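Local coordinates for uncharacterized protein DUF2179 (Eubacterium ventriosum, PDB 3HLU) that is of unknown function but forms the C-terminal DUF2179 domain of a probable YitT-type bacterial membrane protein, at residues V62-L65 and L66-V69. Numbering follows the deposited sequence.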
ATOM      1  N   VAL A  62      14.809   4.525  -6.855  1.00 85.48           N
ATOM      2  CA  VAL A  62      14.253   3.563  -5.910  1.00 85.49           C
ATOM      3  C   VAL A  62      13.695   2.362  -6.643  1.00 81.71           C
ATOM      4  O   VAL A  62      13.945   1.224  -6.280  1.00 79.25           O
ATOM      5  CB  VAL A  62      13.129   4.205  -5.063  1.00 86.35           C
ATOM      6  CG1 VAL A  62      12.264   3.141  -4.412  1.00 83.23           C
ATOM      7  CG2 VAL A  62      13.719   5.122  -4.019  1.00 84.11           C
ATOM      8  N   ARG A  63      12.938   2.636  -7.691  1.00 80.86           N
ATOM      9  CA  ARG A  63      12.415   1.582  -8.533  1.00 82.39           C
ATOM     10  C   ARG A  63      13.502   0.617  -9.016  1.00 81.90           C
ATOM     11  O   ARG A  63      13.309  -0.593  -9.044  1.00 79.93           O
ATOM     12  CB  ARG A  63      11.704   2.188  -9.728  1.00 80.16           C
ATOM     13  CG  ARG A  63      10.734   1.234 -10.319  1.00 81.75           C
ATOM     14  CD  ARG A  63      10.337   1.639 -11.696  1.00 85.83           C
ATOM     15  NE  ARG A  63       9.086   0.993 -12.044  1.00 88.37           N
ATOM     16  CZ  ARG A  63       8.189   1.529 -12.860  1.00 93.01           C
ATOM     17  NH1 ARG A  63       8.431   2.723 -13.401  1.00 93.23           N
ATOM     18  NH2 ARG A  63       7.051   0.880 -13.121  1.00 88.81           N
ATOM     19  N   ASN A  64      14.649   1.163  -9.392  1.00 84.79           N
ATOM     20  CA  ASN A  64      15.752   0.343  -9.871  1.00 85.77           C
ATOM     21  C   ASN A  64      16.380  -0.457  -8.762  1.00 84.83           C
ATOM     22  O   ASN A  64      16.959  -1.521  -8.973  1.00 88.22           O
ATOM     23  CB  ASN A  64      16.790   1.208 -10.573  1.00 87.97           C
ATOM     24  CG  ASN A  64      16.305   1.666 -11.946  1.00 94.52           C
ATOM     25  OD1 ASN A  64      15.246   1.227 -12.417  1.00 89.38           O
ATOM     26  ND2 ASN A  64      17.064   2.550 -12.590  1.00 97.13           N
ATOM     27  N   LEU A  65      16.236   0.053  -7.558  1.00 83.10           N
ATOM     28  CA  LEU A  65      16.735  -0.640  -6.406  1.00 81.34           C
ATOM     29  C   LEU A  65      15.816  -1.813  -6.102  1.00 82.25           C
ATOM     30  O   LEU A  65      16.254  -2.842  -5.599  1.00 83.19           O
ATOM     31  CB  LEU A  65      16.787   0.347  -5.254  1.00 84.18           C
ATOM     32  CG  LEU A  65      16.776  -0.172  -3.827  1.00 85.50           C
ATOM     33  CD1 LEU A  65      18.032  -0.970  -3.557  1.00 88.24           C
ATOM     34  CD2 LEU A  65      16.665   1.015  -2.887  1.00 83.58           C
ATOM     35  N   LEU A  66      14.539  -1.661  -6.424  1.00 81.11           N
ATOM     36  CA  LEU A  66      13.576  -2.727  -6.193  1.00 80.81           C
ATOM     37  C   LEU A  66      13.895  -3.916  -7.072  1.00 82.95           C
ATOM     38  O   LEU A  66      13.938  -5.061  -6.611  1.00 82.67           O
ATOM     39  CB  LEU A  66      12.172  -2.245  -6.514  1.00 78.71           C
ATOM     40  CG  LEU A  66      11.617  -1.160  -5.609  1.00 79.03           C
ATOM     41  CD1 LEU A  66      10.129  -0.906  -5.889  1.00 74.40           C
ATOM     42  CD2 LEU A  66      11.872  -1.580  -4.169  1.00 74.57           C
ATOM     43  N   LYS A  67      14.104  -3.630  -8.354  1.00 83.60           N
ATOM     44  CA  LYS A  67      14.487  -4.650  -9.316  1.00 84.28           C
ATOM     45  C   LYS A  67      15.630  -5.470  -8.742  1.00 87.73           C
ATOM     46  O   LYS A  67      15.709  -6.684  -8.912  1.00 90.73           O
ATOM     47  CB  LYS A  67      14.902  -3.996 -10.629  1.00 82.03           C
ATOM     48  CG  LYS A  67      13.732  -3.323 -11.355  1.00 84.33           C
ATOM     49  CD  LYS A  67      14.167  -2.471 -12.546  1.00 81.31           C
ATOM     50  CE  LYS A  67      13.040  -1.543 -12.966  1.00 83.67           C
ATOM     51  NZ  LYS A  67      13.433  -0.510 -13.967  1.00 86.13           N
ATOM     52  N   GLU A  68      16.501  -4.791  -8.017  1.00 87.39           N
ATOM     53  CA  GLU A  68      17.722  -5.396  -7.540  1.00 89.10           C
ATOM     54  C   GLU A  68      17.519  -6.254  -6.290  1.00 90.20           C
ATOM     55  O   GLU A  68      18.406  -7.005  -5.905  1.00 94.49           O
ATOM     56  CB  GLU A  68      18.730  -4.279  -7.271  1.00 93.05           C
ATOM     57  CG  GLU A  68      20.132  -4.722  -6.901  1.00 99.69           C
ATOM     58  CD  GLU A  68      21.196  -3.710  -7.358  1.00107.46           C
ATOM     59  OE1 GLU A  68      20.830  -2.684  -7.998  1.00102.82           O
ATOM     60  OE2 GLU A  68      22.398  -3.958  -7.087  1.00109.13           O
ATOM     61  N   VAL A  69      16.361  -6.158  -5.650  1.00 87.28           N
ATOM     62  CA  VAL A  69      16.203  -6.781  -4.340  1.00 85.81           C
ATOM     63  C   VAL A  69      14.977  -7.655  -4.257  1.00 88.07           C
ATOM     64  O   VAL A  69      15.051  -8.789  -3.775  1.00 90.04           O
ATOM     65  CB  VAL A  69      16.064  -5.731  -3.241  1.00 84.19           C
ATOM     66  CG1 VAL A  69      15.765  -6.398  -1.914  1.00 82.86           C
ATOM     67  CG2 VAL A  69      17.305  -4.896  -3.163  1.00 87.74           C
TER
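Lys67 reaches back along helix 56-67 and gives its NZ to OD1 of Asn64, three residues earlier, at 3.0 Å. The two side chains run side by side and point the same way. Lys67 has CG anti to its carbonyl carbon (chi1 -68°) and is extended from there on. This carries its methylenes past the carbonyl oxygen of Arg63, with CG 3.6 Å from Arg63 O. The ammonium group meets the amide oxygen at a C=O...N angle of 159°, slightly tilted from the amide plane. With an alanine in place of Lys67, Asn64 OD1 would probably lose this donor, and the Asn64 amide is likely to turn more freely. Arg63 CD comes within 4.4 Å of Lys67 CE. Arg63 NE hydrogen-bonds the carbonyl oxygen of Gly40 of the second subunit, and Lys67 packs on Tyr42 of that subunit.

The domain pairs a four-stranded antiparallel sheet with two helices, an alpha-beta half sandwich in the GlnB-like clan. The contact belongs to the second helix. Leu66 N donates to Val62 O at 2.9 Å, and Lys67 N to Arg63 O. Glu68 N makes weak bonds to both Asn64 O and Leu65 O.

Leu65 and Val69 line up on another face of this turn. With CG anti to its backbone N (chi1 158°), Leu65 runs beside Val69, pointing the same way, and its CD1 comes 4.0 Å from Val69 CG2. Both side chains also touch Arg24 on helix 18-28, while Leu65 packs on Met25 as well. Buried Leu66 touches Ile21 and Met75 of its own chain and Ala41 of the second subunit.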